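Local coordinates for 4-hydroxy-3-methylbut-2-enyl diphosphate reductase, apicoplast (Plasmodium falciparum, PDB 4N7B), which reduces (E)-4-hydroxy-3-methylbut-2-enyl diphosphate to isopentenyl and dimethylallyl diphosphate with an iron-sulfur cluster, the last step of the apicoplast route to isoprenoid precursors, at residues A[416-421]-A[513-518]; A[496-499]-A[504-507]; A[251-256]-A[281-286]; A[424-429]-A[508-513]. One frame throughout, in Å; residues are numbered along the deposited sequence.

Contact 1: residues A[416-421]-A[513-518]; sequences TTNRQT and AHENVP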
loop_
_atom_site.group_PDB
_atom_site.type_symbol
_atom_site.label_atom_id
_atom_site.label_comp_id
_atom_site.label_asym_id
_atom_site.label_seq_id
_atom_site.Cartn_x
_atom_site.Cartn_y
_atom_site.Cartn_z
ATOM N N THR A 416 0.298 4.793 5.810
ATOM C CA THR A 416 -0.982 4.207 6.211
ATOM C C THR A 416 -1.462 4.864 7.524
ATOM O O THR A 416 -2.587 5.379 7.638
ATOM C CB THR A 416 -0.786 2.724 6.380
ATOM O OG1 THR A 416 -0.436 2.159 5.107
ATOM C CG2 THR A 416 -2.033 2.046 6.917
ATOM N N THR A 417 -0.569 4.898 8.497
ATOM C CA THR A 417 -0.862 5.511 9.791
ATOM C C THR A 417 -1.289 6.973 9.612
ATOM O O THR A 417 -2.296 7.429 10.147
ATOM C CB THR A 417 0.405 5.490 10.685
ATOM O OG1 THR A 417 0.737 4.139 10.993
ATOM C CG2 THR A 417 0.188 6.272 11.972
ATOM N N ASN A 418 -0.501 7.711 8.854
ATOM C CA ASN A 418 -0.744 9.121 8.687
ATOM C C ASN A 418 -2.049 9.393 7.971
ATOM O O ASN A 418 -2.785 10.311 8.338
ATOM C CB ASN A 418 0.394 9.769 7.898
ATOM C CG ASN A 418 1.676 9.891 8.695
ATOM O OD1 ASN A 418 1.701 9.681 9.899
ATOM N ND2 ASN A 418 2.752 10.285 8.014
ATOM N N ARG A 419 -2.335 8.653 6.912
ATOM C CA ARG A 419 -3.561 8.934 6.178
ATOM C C ARG A 419 -4.816 8.579 6.987
ATOM O O ARG A 419 -5.770 9.354 6.986
ATOM C CB ARG A 419 -3.553 8.227 4.821
ATOM C CG ARG A 419 -2.790 9.033 3.775
ATOM C CD ARG A 419 -1.962 8.147 2.882
ATOM N NE ARG A 419 -1.050 8.956 2.086
ATOM C CZ ARG A 419 0.107 9.439 2.532
ATOM N NH1 ARG A 419 0.512 9.195 3.777
ATOM N NH2 ARG A 419 0.860 10.176 1.732
ATOM N N GLN A 420 -4.822 7.435 7.682
ATOM C CA GLN A 420 -5.957 7.069 8.544
ATOM C C GLN A 420 -6.093 8.037 9.704
ATOM O O GLN A 420 -7.190 8.475 10.043
ATOM C CB GLN A 420 -5.799 5.644 9.093
ATOM C CG GLN A 420 -6.039 4.560 8.060
ATOM C CD GLN A 420 -5.722 3.160 8.579
ATOM O OE1 GLN A 420 -5.849 2.885 9.773
ATOM N NE2 GLN A 420 -5.286 2.278 7.683
ATOM N N THR A 421 -4.970 8.400 10.310
ATOM C CA THR A 421 -5.009 9.281 11.475
ATOM C C THR A 421 -5.641 10.641 11.120
ATOM O O THR A 421 -6.491 11.166 11.861
ATOM C CB THR A 421 -3.608 9.481 12.080
ATOM O OG1 THR A 421 -3.112 8.216 12.550
ATOM C CG2 THR A 421 -3.659 10.476 13.254
ATOM N N ALA A 513 -0.909 15.655 11.202
ATOM C CA ALA A 513 0.465 16.013 11.549
ATOM C C ALA A 513 1.253 16.093 10.265
ATOM O O ALA A 513 0.919 15.420 9.285
ATOM C CB ALA A 513 1.086 14.984 12.480
ATOM N N HIS A 514 2.283 16.928 10.254
ATOM C CA HIS A 514 3.146 17.001 9.092
ATOM C C HIS A 514 3.728 15.613 8.843
ATOM O O HIS A 514 4.279 14.989 9.737
ATOM C CB HIS A 514 4.280 18.010 9.288
ATOM C CG HIS A 514 5.176 18.122 8.096
ATOM N ND1 HIS A 514 6.479 17.672 8.095
ATOM C CD2 HIS A 514 4.941 18.599 6.850
ATOM C CE1 HIS A 514 7.016 17.884 6.905
ATOM N NE2 HIS A 514 6.103 18.445 6.131
ATOM N N GLU A 515 3.602 15.138 7.619
ATOM C CA GLU A 515 4.216 13.889 7.231
ATOM C C GLU A 515 5.646 14.162 6.789
ATOM O O GLU A 515 5.889 15.032 5.955
ATOM C CB GLU A 515 3.429 13.276 6.081
ATOM C CG GLU A 515 4.114 12.156 5.355
ATOM C CD GLU A 515 3.118 11.362 4.517
ATOM O OE1 GLU A 515 3.006 11.570 3.277
ATOM O OE2 GLU A 515 2.407 10.532 5.125
ATOM N N ASN A 516 6.586 13.409 7.342
ATOM C CA ASN A 516 7.941 13.430 6.838
ATOM C C ASN A 516 8.145 12.436 5.712
ATOM O O ASN A 516 8.118 11.224 5.914
ATOM C CB ASN A 516 8.931 13.185 7.966
ATOM C CG ASN A 516 9.017 14.370 8.910
ATOM O OD1 ASN A 516 9.464 15.463 8.526
ATOM N ND2 ASN A 516 8.571 14.171 10.142
ATOM N N VAL A 517 8.355 12.969 4.517
ATOM C CA VAL A 517 8.554 12.147 3.345
ATOM C C VAL A 517 9.982 11.613 3.353
ATOM O O VAL A 517 10.942 12.385 3.333
ATOM C CB VAL A 517 8.276 12.948 2.059
ATOM C CG1 VAL A 517 8.446 12.073 0.839
ATOM C CG2 VAL A 517 6.878 13.537 2.113
ATOM N N PRO A 518 10.130 10.284 3.425
ATOM C CA PRO A 518 11.450 9.649 3.383
ATOM C C PRO A 518 12.225 10.065 2.142
ATOM O O PRO A 518 11.635 10.337 1.092
ATOM C CB PRO A 518 11.123 8.160 3.304
ATOM C CG PRO A 518 9.766 8.039 3.894
ATOM C CD PRO A 518 9.049 9.298 3.536
HETATM O O HOH W 1 3.293 12.634 10.716
#
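The carboxylate of Glu-515 lies end-on against the guanidinium of Arg-419 and beside the amide of Asn-418. Arg-419 grips it with two nitrogens. Arg-419 NH1 donates to Glu-515 OE2 at 2.7 Å, and Arg-419 NH2 donates to Glu-515 OE1 at 3.0 Å. Both bonds use the syn lone pairs of the carboxylate, and the two flat groups are only 17° from coplanar. This is the bidentate form of an arginine-glutamate salt bridge. The remaining, anti lone pair of Glu-515 OE2 takes the N-H of Asn-418 ND2 at 2.9 Å, in a nearly straight bond lying in the amide plane. OE2 is thus held by two donors. Glu-515 reaches the helix because its CG stands anti to its backbone N (chi1 166°) and the chain stays extended beyond it.

The bridge ties the loop after strand 506-511 to helix 414-427, which follows the cluster ligand Cys-413. The side chain of Arg-419 is about 7 Å from the bound [3Fe-4S] cluster. Arg-419 is held further through NE to Gly-229 O and NH1 to Ala-415 O. A water donates to His-514 O at 2.7 Å and, weakly, to Asn-418 OD1.

Contact 2: residues A[496-499]-A[504-507]; sequences NLLT and NYTL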
loop_
_atom_site.group_PDB
_atom_site.type_symbol
_atom_site.label_atom_id
_atom_site.label_comp_id
_atom_site.label_asym_id
_atom_site.label_seq_id
_atom_site.Cartn_x
_atom_site.Cartn_y
_atom_site.Cartn_z
ATOM N N ASN A 496 -12.362 20.281 -7.932
ATOM C CA ASN A 496 -12.910 21.167 -8.946
ATOM C C ASN A 496 -14.430 21.006 -9.103
ATOM O O ASN A 496 -15.170 21.983 -9.146
ATOM C CB ASN A 496 -12.188 20.951 -10.276
ATOM C CG ASN A 496 -12.888 21.634 -11.431
ATOM O OD1 ASN A 496 -12.706 22.826 -11.671
ATOM N ND2 ASN A 496 -13.719 20.881 -12.139
ATOM N N LEU A 497 -14.900 19.771 -9.174
ATOM C CA LEU A 497 -16.326 19.521 -9.296
ATOM C C LEU A 497 -17.087 20.055 -8.081
ATOM O O LEU A 497 -18.074 20.751 -8.229
ATOM C CB LEU A 497 -16.558 18.023 -9.432
ATOM C CG LEU A 497 -18.017 17.563 -9.494
ATOM C CD1 LEU A 497 -18.617 17.927 -10.827
ATOM C CD2 LEU A 497 -18.133 16.064 -9.209
ATOM N N LEU A 498 -16.619 19.734 -6.879
ATOM C CA LEU A 498 -17.386 20.018 -5.659
ATOM C C LEU A 498 -17.385 21.469 -5.184
ATOM O O LEU A 498 -18.351 21.893 -4.555
ATOM C CB LEU A 498 -16.908 19.112 -4.515
ATOM C CG LEU A 498 -17.201 17.609 -4.733
ATOM C CD1 LEU A 498 -16.554 16.772 -3.657
ATOM C CD2 LEU A 498 -18.692 17.332 -4.780
ATOM N N THR A 499 -16.312 22.218 -5.461
ATOM C CA THR A 499 -16.190 23.604 -4.974
ATOM C C THR A 499 -16.756 24.632 -5.951
ATOM O O THR A 499 -16.881 25.813 -5.629
ATOM C CB THR A 499 -14.719 23.972 -4.689
ATOM O OG1 THR A 499 -13.986 23.975 -5.916
ATOM C CG2 THR A 499 -14.082 22.958 -3.757
ATOM N N ASN A 504 -20.877 23.985 -5.017
ATOM C CA ASN A 504 -20.440 25.109 -4.202
ATOM C C ASN A 504 -20.103 24.766 -2.753
ATOM O O ASN A 504 -20.415 25.539 -1.853
ATOM C CB ASN A 504 -21.485 26.216 -4.232
ATOM C CG ASN A 504 -21.665 26.798 -5.609
ATOM O OD1 ASN A 504 -20.690 27.131 -6.288
ATOM N ND2 ASN A 504 -22.917 26.932 -6.034
ATOM N N TYR A 505 -19.450 23.627 -2.529
ATOM C CA TYR A 505 -18.866 23.359 -1.229
ATOM C C TYR A 505 -17.711 24.341 -1.033
ATOM O O TYR A 505 -16.880 24.508 -1.925
ATOM C CB TYR A 505 -18.358 21.913 -1.136
ATOM C CG TYR A 505 -19.484 20.864 -1.079
ATOM C CD1 TYR A 505 -20.010 20.303 -2.241
ATOM C CD2 TYR A 505 -20.017 20.462 0.128
ATOM C CE1 TYR A 505 -21.053 19.369 -2.198
ATOM C CE2 TYR A 505 -21.065 19.523 0.183
ATOM C CZ TYR A 505 -21.571 18.981 -0.978
ATOM O OH TYR A 505 -22.595 18.050 -0.919
ATOM N N THR A 506 -17.646 24.982 0.129
ATOM C CA THR A 506 -16.544 25.906 0.407
ATOM C C THR A 506 -15.298 25.101 0.751
ATOM O O THR A 506 -15.330 24.217 1.605
ATOM C CB THR A 506 -16.854 26.868 1.568
ATOM O OG1 THR A 506 -17.930 27.730 1.200
ATOM C CG2 THR A 506 -15.619 27.729 1.889
ATOM N N LEU A 507 -14.199 25.401 0.077
ATOM C CA LEU A 507 -12.973 24.647 0.265
ATOM C C LEU A 507 -12.249 25.046 1.558
ATOM O O LEU A 507 -12.014 26.233 1.823
ATOM C CB LEU A 507 -12.058 24.848 -0.939
ATOM C CG LEU A 507 -10.724 24.113 -0.927
ATOM C CD1 LEU A 507 -10.927 22.630 -0.742
ATOM C CD2 LEU A 507 -10.000 24.385 -2.223
HETATM O O HOH W 2 -18.634 28.506 -5.611
HETATM O O HOH W 3 -16.964 27.319 -3.253
#
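In Tyr-505, CG is anti to the carbonyl carbon (chi1 -71°), and this lays one edge of the ring beside the last turn of helix 488-499. Leu-498 has a similar first torsion (chi1 -66°), and its CB and CD2 lie along the CD1-CE1 side of the ring, to one side of its plane. The contact is a tight helix-to-strand connection in the parallel sheet that contains strands 221-226 and 506-511. The chain leaves the helix, turns, and enters strand 506-511, the edge strand of that sheet within this chain.

Leu-498 O is central to the turn. Tyr-505 N donates to Leu-498 O at 2.9 Å. Leu-498 O also lies in the plane of the ring, at the edge, 3.3 Å from Tyr-505 CD1. Leu-498 CB packs 4.0 Å from Tyr-505 CD1, and Leu-498 CD2 meets CE1. Leu-222 of the neighbouring strand and Leu-472 touch both of these side chains. The far end of the tyrosine is held elsewhere: its OH is hydrogen-bonded to Val-475 O, and Lys-220 makes a cation-pi contact with the ring.

Thr-499 also meets the backbone just before the strand. Thr-499 CA makes a CA-H...O contact with Tyr-505 O at 3.3 Å. Two waters lie by Thr-499 O, one also near Asn-504 OD1 and the other near Tyr-505 O. Thr-499 OG1 is hydrogen-bonded to Val-495 O, back in the helix. The methyl meets Leu-507: Thr-499 CG2 is 4.0 Å from Leu-507 CB.

Contact 3: residues A[251-256]-A[281-286]; sequences PIYVKH and DVPDGH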
loop_
_atom_site.group_PDB
_atom_site.type_symbol
_atom_site.label_atom_id
_atom_site.label_comp_id
_atom_site.label_asym_id
_atom_site.label_seq_id
_atom_site.Cartn_x
_atom_site.Cartn_y
_atom_site.Cartn_z
ATOM N N PRO A 251 9.600 -3.384 -24.769
ATOM C CA PRO A 251 8.795 -3.364 -23.545
ATOM C C PRO A 251 9.621 -3.568 -22.272
ATOM O O PRO A 251 10.647 -4.253 -22.288
ATOM C CB PRO A 251 7.849 -4.543 -23.748
ATOM C CG PRO A 251 8.649 -5.515 -24.551
ATOM C CD PRO A 251 9.544 -4.691 -25.444
ATOM N N ILE A 252 9.161 -2.973 -21.178
ATOM C CA ILE A 252 9.778 -3.164 -19.870
ATOM C C ILE A 252 8.849 -3.997 -19.006
ATOM O O ILE A 252 7.711 -3.604 -18.740
ATOM C CB ILE A 252 10.045 -1.823 -19.172
ATOM C CG1 ILE A 252 11.138 -1.061 -19.918
ATOM C CG2 ILE A 252 10.438 -2.040 -17.717
ATOM C CD1 ILE A 252 12.465 -1.794 -19.943
ATOM N N TYR A 253 9.340 -5.142 -18.551
ATOM C CA TYR A 253 8.495 -6.099 -17.856
ATOM C C TYR A 253 8.450 -5.826 -16.367
ATOM O O TYR A 253 9.478 -5.601 -15.735
ATOM C CB TYR A 253 8.971 -7.521 -18.139
ATOM C CG TYR A 253 8.673 -7.931 -19.556
ATOM C CD1 TYR A 253 7.416 -8.408 -19.907
ATOM C CD2 TYR A 253 9.627 -7.800 -20.555
ATOM C CE1 TYR A 253 7.128 -8.771 -21.206
ATOM C CE2 TYR A 253 9.345 -8.161 -21.863
ATOM C CZ TYR A 253 8.093 -8.647 -22.180
ATOM O OH TYR A 253 7.797 -9.006 -23.476
ATOM N N VAL A 254 7.242 -5.833 -15.816
ATOM C CA VAL A 254 7.052 -5.598 -14.396
ATOM C C VAL A 254 6.275 -6.756 -13.802
ATOM O O VAL A 254 5.242 -7.152 -14.330
ATOM C CB VAL A 254 6.257 -4.314 -14.144
ATOM C CG1 VAL A 254 6.038 -4.114 -12.655
ATOM C CG2 VAL A 254 6.963 -3.118 -14.762
ATOM N N LYS A 255 6.782 -7.298 -12.703
ATOM C CA LYS A 255 6.131 -8.406 -12.032
ATOM C C LYS A 255 5.055 -7.867 -11.085
ATOM O O LYS A 255 5.359 -7.160 -10.133
ATOM C CB LYS A 255 7.170 -9.237 -11.286
ATOM C CG LYS A 255 6.592 -10.247 -10.328
ATOM C CD LYS A 255 5.705 -11.273 -11.007
ATOM C CE LYS A 255 5.200 -12.287 -9.975
ATOM N NZ LYS A 255 4.388 -13.400 -10.558
ATOM N N HIS A 256 3.815 -8.258 -11.377
ATOM C CA HIS A 256 2.585 -7.699 -10.802
ATOM C C HIS A 256 2.447 -6.209 -11.074
ATOM O O HIS A 256 3.411 -5.540 -11.452
ATOM C CB HIS A 256 2.438 -7.977 -9.300
ATOM C CG HIS A 256 1.037 -7.774 -8.801
ATOM N ND1 HIS A 256 0.036 -8.699 -9.014
ATOM C CD2 HIS A 256 0.457 -6.744 -8.142
ATOM C CE1 HIS A 256 -1.091 -8.256 -8.491
ATOM N NE2 HIS A 256 -0.863 -7.071 -7.956
ATOM N N ASP A 281 6.706 -15.151 -19.697
ATOM C CA ASP A 281 6.302 -14.078 -20.592
ATOM C C ASP A 281 7.446 -13.088 -20.710
ATOM O O ASP A 281 7.371 -12.132 -21.480
ATOM C CB ASP A 281 5.051 -13.373 -20.064
ATOM C CG ASP A 281 3.817 -14.252 -20.117
ATOM O OD1 ASP A 281 3.948 -15.449 -20.456
ATOM O OD2 ASP A 281 2.716 -13.745 -19.811
ATOM N N VAL A 282 8.508 -13.321 -19.940
ATOM C CA VAL A 282 9.685 -12.464 -19.984
ATOM C C VAL A 282 10.858 -13.141 -20.684
ATOM O O VAL A 282 11.338 -14.183 -20.239
ATOM C CB VAL A 282 10.138 -12.054 -18.576
ATOM C CG1 VAL A 282 11.380 -11.168 -18.671
ATOM C CG2 VAL A 282 9.008 -11.336 -17.845
ATOM N N PRO A 283 11.320 -12.546 -21.792
ATOM C CA PRO A 283 12.538 -12.984 -22.478
ATOM C C PRO A 283 13.725 -13.046 -21.525
ATOM O O PRO A 283 13.905 -12.140 -20.707
ATOM C CB PRO A 283 12.766 -11.882 -23.515
ATOM C CG PRO A 283 11.411 -11.321 -23.784
ATOM C CD PRO A 283 10.657 -11.430 -22.488
ATOM N N ASP A 284 14.516 -14.110 -21.623
ATOM C CA ASP A 284 15.750 -14.217 -20.853
ATOM C C ASP A 284 16.648 -13.021 -21.158
ATOM O O ASP A 284 16.607 -12.476 -22.257
ATOM C CB ASP A 284 16.475 -15.523 -21.191
ATOM C CG ASP A 284 15.660 -16.753 -20.835
ATOM O OD1 ASP A 284 14.430 -16.618 -20.652
ATOM O OD2 ASP A 284 16.249 -17.854 -20.746
ATOM N N GLY A 285 17.445 -12.601 -20.181
ATOM C CA GLY A 285 18.360 -11.490 -20.379
ATOM C C GLY A 285 17.727 -10.118 -20.214
ATOM O O GLY A 285 18.439 -9.119 -20.085
ATOM N N HIS A 286 16.397 -10.056 -20.208
ATOM C CA HIS A 286 15.699 -8.769 -20.183
ATOM C C HIS A 286 15.488 -8.212 -18.777
ATOM O O HIS A 286 15.719 -8.891 -17.776
ATOM C CB HIS A 286 14.347 -8.869 -20.890
ATOM C CG HIS A 286 14.432 -8.712 -22.374
ATOM N ND1 HIS A 286 15.179 -9.556 -23.167
ATOM C CD2 HIS A 286 13.875 -7.804 -23.208
ATOM C CE1 HIS A 286 15.076 -9.177 -24.429
ATOM N NE2 HIS A 286 14.290 -8.117 -24.481
#
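Asp-281 O approaches the ring of Tyr-253 obliquely, 3.4 Å from Tyr-253 CE1, and is the polar atom nearest to the ring across this contact. The shortest polar bond inside either segment is a backbone one, from His-286 N to Pro-283 O at 3.3 Å. It closes a type II beta turn from Pro-283 to His-286. Gly-285 has the positive phi (83°) of the third position of such a turn.

Tyr-253 carries nearly all of the contact. With CG anti to its carbonyl carbon (chi1 -71°), the ring extends along the loop and meets three consecutive residues. Near its base, Tyr-253 CG lies 3.8 Å from Val-282 CG2, and CB is equally near that methyl. The two side chains point opposite ways as they pass. Farther out, Tyr-253 CE2 lies 3.6 Å from Pro-283 CD, and the proline ring crosses the tyrosine at about a right angle. All three partners meet the ring at a slant.

His-286 folds back on its own turn. Pro-283 CB lies 3.3 Å above one face of the His-286 imidazole, near the ring's margin. A weak hydrogen bond runs from His-286 ND1 to Asp-284 O. Lys-306, just past helix 297-305, reaches the loop with NZ, in a salt bridge to Asp-284 OD1 and a hydrogen bond to Val-282 O.

The loop leads from edge strand 273-276, over the side chain of Tyr-253, to strand 287-290. It is a crossover without a helix, passing over strand 252-255 between two parallel strands.

Contact 4: residues A[424-429]-A[508-513]; sequences NKICTK and QNFDGA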
loop_
_atom_site.group_PDB
_atom_site.type_symbol
_atom_site.label_atom_id
_atom_site.label_comp_id
_atom_site.label_asym_id
_atom_site.label_seq_id
_atom_site.Cartn_x
_atom_site.Cartn_y
_atom_site.Cartn_z
ATOM N N ASN A 424 -9.389 10.179 10.342
ATOM C CA ASN A 424 -10.109 9.875 11.579
ATOM C C ASN A 424 -10.414 11.122 12.399
ATOM O O ASN A 424 -11.463 11.199 13.034
ATOM C CB ASN A 424 -9.316 8.901 12.443
ATOM C CG ASN A 424 -9.295 7.505 11.868
ATOM O OD1 ASN A 424 -10.111 7.176 11.020
ATOM N ND2 ASN A 424 -8.372 6.674 12.333
ATOM N N LYS A 425 -9.490 12.085 12.397
ATOM C CA LYS A 425 -9.640 13.318 13.184
ATOM C C LYS A 425 -10.742 14.217 12.664
ATOM O O LYS A 425 -11.462 14.833 13.443
ATOM C CB LYS A 425 -8.356 14.139 13.165
ATOM C CG LYS A 425 -7.578 14.084 14.449
ATOM C CD LYS A 425 -6.170 14.628 14.237
ATOM C CE LYS A 425 -5.154 13.837 15.035
ATOM N NZ LYS A 425 -3.779 14.351 14.794
ATOM N N ILE A 426 -10.866 14.290 11.339
ATOM C CA ILE A 426 -11.805 15.211 10.717
ATOM C C ILE A 426 -13.138 14.563 10.309
ATOM O O ILE A 426 -14.153 15.246 10.319
ATOM C CB ILE A 426 -11.180 15.930 9.480
ATOM C CG1 ILE A 426 -12.094 17.043 8.978
ATOM C CG2 ILE A 426 -10.966 14.958 8.356
ATOM C CD1 ILE A 426 -12.454 18.083 10.032
ATOM N N CYS A 427 -13.161 13.270 9.975
ATOM C CA CYS A 427 -14.378 12.692 9.376
ATOM C C CYS A 427 -15.630 12.893 10.254
ATOM O O CYS A 427 -16.727 13.021 9.730
ATOM C CB CYS A 427 -14.197 11.204 9.015
ATOM S SG CYS A 427 -14.056 10.148 10.448
ATOM N N THR A 428 -15.475 12.972 11.572
ATOM C CA THR A 428 -16.645 13.069 12.456
ATOM C C THR A 428 -17.292 14.444 12.517
ATOM O O THR A 428 -18.289 14.609 13.198
ATOM C CB THR A 428 -16.327 12.593 13.896
ATOM O OG1 THR A 428 -15.234 13.348 14.428
ATOM C CG2 THR A 428 -15.956 11.122 13.869
ATOM N N LYS A 429 -16.736 15.425 11.809
ATOM C CA LYS A 429 -17.403 16.715 11.615
ATOM C C LYS A 429 -18.232 16.679 10.335
ATOM O O LYS A 429 -18.951 17.622 10.024
ATOM C CB LYS A 429 -16.367 17.834 11.470
ATOM C CG LYS A 429 -15.947 18.455 12.776
ATOM C CD LYS A 429 -14.549 18.007 13.181
ATOM C CE LYS A 429 -14.478 17.729 14.681
ATOM N NZ LYS A 429 -14.828 18.929 15.499
ATOM N N GLN A 508 -11.913 24.041 2.360
ATOM C CA GLN A 508 -11.060 24.229 3.517
ATOM C C GLN A 508 -10.010 23.128 3.554
ATOM O O GLN A 508 -10.269 21.997 3.161
ATOM C CB GLN A 508 -11.877 24.235 4.805
ATOM C CG GLN A 508 -12.698 25.503 4.997
ATOM C CD GLN A 508 -11.843 26.764 4.974
ATOM O OE1 GLN A 508 -11.013 26.977 5.857
ATOM N NE2 GLN A 508 -12.035 27.596 3.956
ATOM N N ASN A 509 -8.812 23.468 4.009
ATOM C CA ASN A 509 -7.777 22.461 4.185
ATOM C C ASN A 509 -7.869 21.886 5.575
ATOM O O ASN A 509 -8.084 22.608 6.541
ATOM C CB ASN A 509 -6.387 23.056 4.000
ATOM C CG ASN A 509 -6.131 23.476 2.570
ATOM O OD1 ASN A 509 -5.775 22.661 1.718
ATOM N ND2 ASN A 509 -6.329 24.749 2.297
ATOM N N PHE A 510 -7.689 20.583 5.679
ATOM C CA PHE A 510 -7.503 19.977 6.977
ATOM C C PHE A 510 -6.159 19.257 7.040
ATOM O O PHE A 510 -5.897 18.333 6.263
ATOM C CB PHE A 510 -8.612 18.989 7.332
ATOM C CG PHE A 510 -8.403 18.389 8.681
ATOM C CD1 PHE A 510 -8.722 19.117 9.825
ATOM C CD2 PHE A 510 -7.770 17.166 8.817
ATOM C CE1 PHE A 510 -8.479 18.597 11.077
ATOM C CE2 PHE A 510 -7.511 16.645 10.063
ATOM C CZ PHE A 510 -7.868 17.354 11.199
ATOM N N ASP A 511 -5.322 19.659 7.989
ATOM C CA ASP A 511 -3.996 19.073 8.152
ATOM C C ASP A 511 -3.895 18.168 9.361
ATOM O O ASP A 511 -4.082 18.616 10.482
ATOM C CB ASP A 511 -2.968 20.179 8.338
ATOM C CG ASP A 511 -2.503 20.763 7.031
ATOM O OD1 ASP A 511 -3.118 21.753 6.559
ATOM O OD2 ASP A 511 -1.513 20.228 6.481
ATOM N N GLY A 512 -3.582 16.898 9.129
ATOM C CA GLY A 512 -3.093 16.037 10.189
ATOM C C GLY A 512 -1.660 16.477 10.470
ATOM O O GLY A 512 -1.229 17.562 10.019
ATOM N N ALA A 513 -0.909 15.655 11.202
ATOM C CA ALA A 513 0.465 16.013 11.549
ATOM C C ALA A 513 1.253 16.093 10.265
ATOM O O ALA A 513 0.919 15.420 9.285
ATOM C CB ALA A 513 1.086 14.984 12.480
#
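One face of the Phe-510 ring is covered by Ile-426. Ile-426 CB stands 3.6 Å from the centroid of the Phe-510 ring and only 10° off the ring normal, which makes a well-centred CH-pi contact. The ring carbon nearest to Ile-426 CB is Phe-510 CD2, at 3.7 Å. The branches of the isoleucine spread over the same face: CG2 reaches CD2, while CG1 and CD1 lie over CG and CD1 of the ring. The spread follows from a first torsion that sets CG1 anti to the backbone N (chi1 -171°). The isoleucine and the phenylalanine reach toward each other and pass side by side.

Lys-425 meets the outer end of the ring obliquely. Lys-425 CB is 3.8 Å from Phe-510 CZ, so the aliphatic base of the lysine makes the contact. The rest of its chain kinks about the CG-CD bond and runs on toward the Gly-512 side of the loop. The interaction across the segments is apolar.

Phe-510 projects toward the helix from strand 506-511, an edge strand of the five-stranded parallel sheet. Its backbone is hydrogen-bonded to Leu-224 and Asn-226 of the adjacent strand 221-226. Ile-426, near the end of helix 414-427, also packs on Tyr-223 and Ile-225 of that strand. Ile-426 thus packs on residues of both strands, and helix 442-452 touches helix 414-427 through Asn-424 and Cys-427.

Contacts 1, 2 and 4 belong to one region. Contacts 1 and 4 both use helix 414-427, overlap at Ala-513, and have centres about 13 Å apart. Contacts 2 and 4 both use strand 506-511, with centres about 17 Å apart. Contact 3 lies in a different parallel sheet, across the centre of the chain from contacts 1 and 4. All four are partly buried. Contact 1 is nearest the chain centre and the cluster, and is charged and polar. Contact 4 is apolar, between helix and sheet. Contact 2, farthest out, combines backbone bonding, apolar packing and water. Contact 3 depends mainly on one tyrosine against a loop.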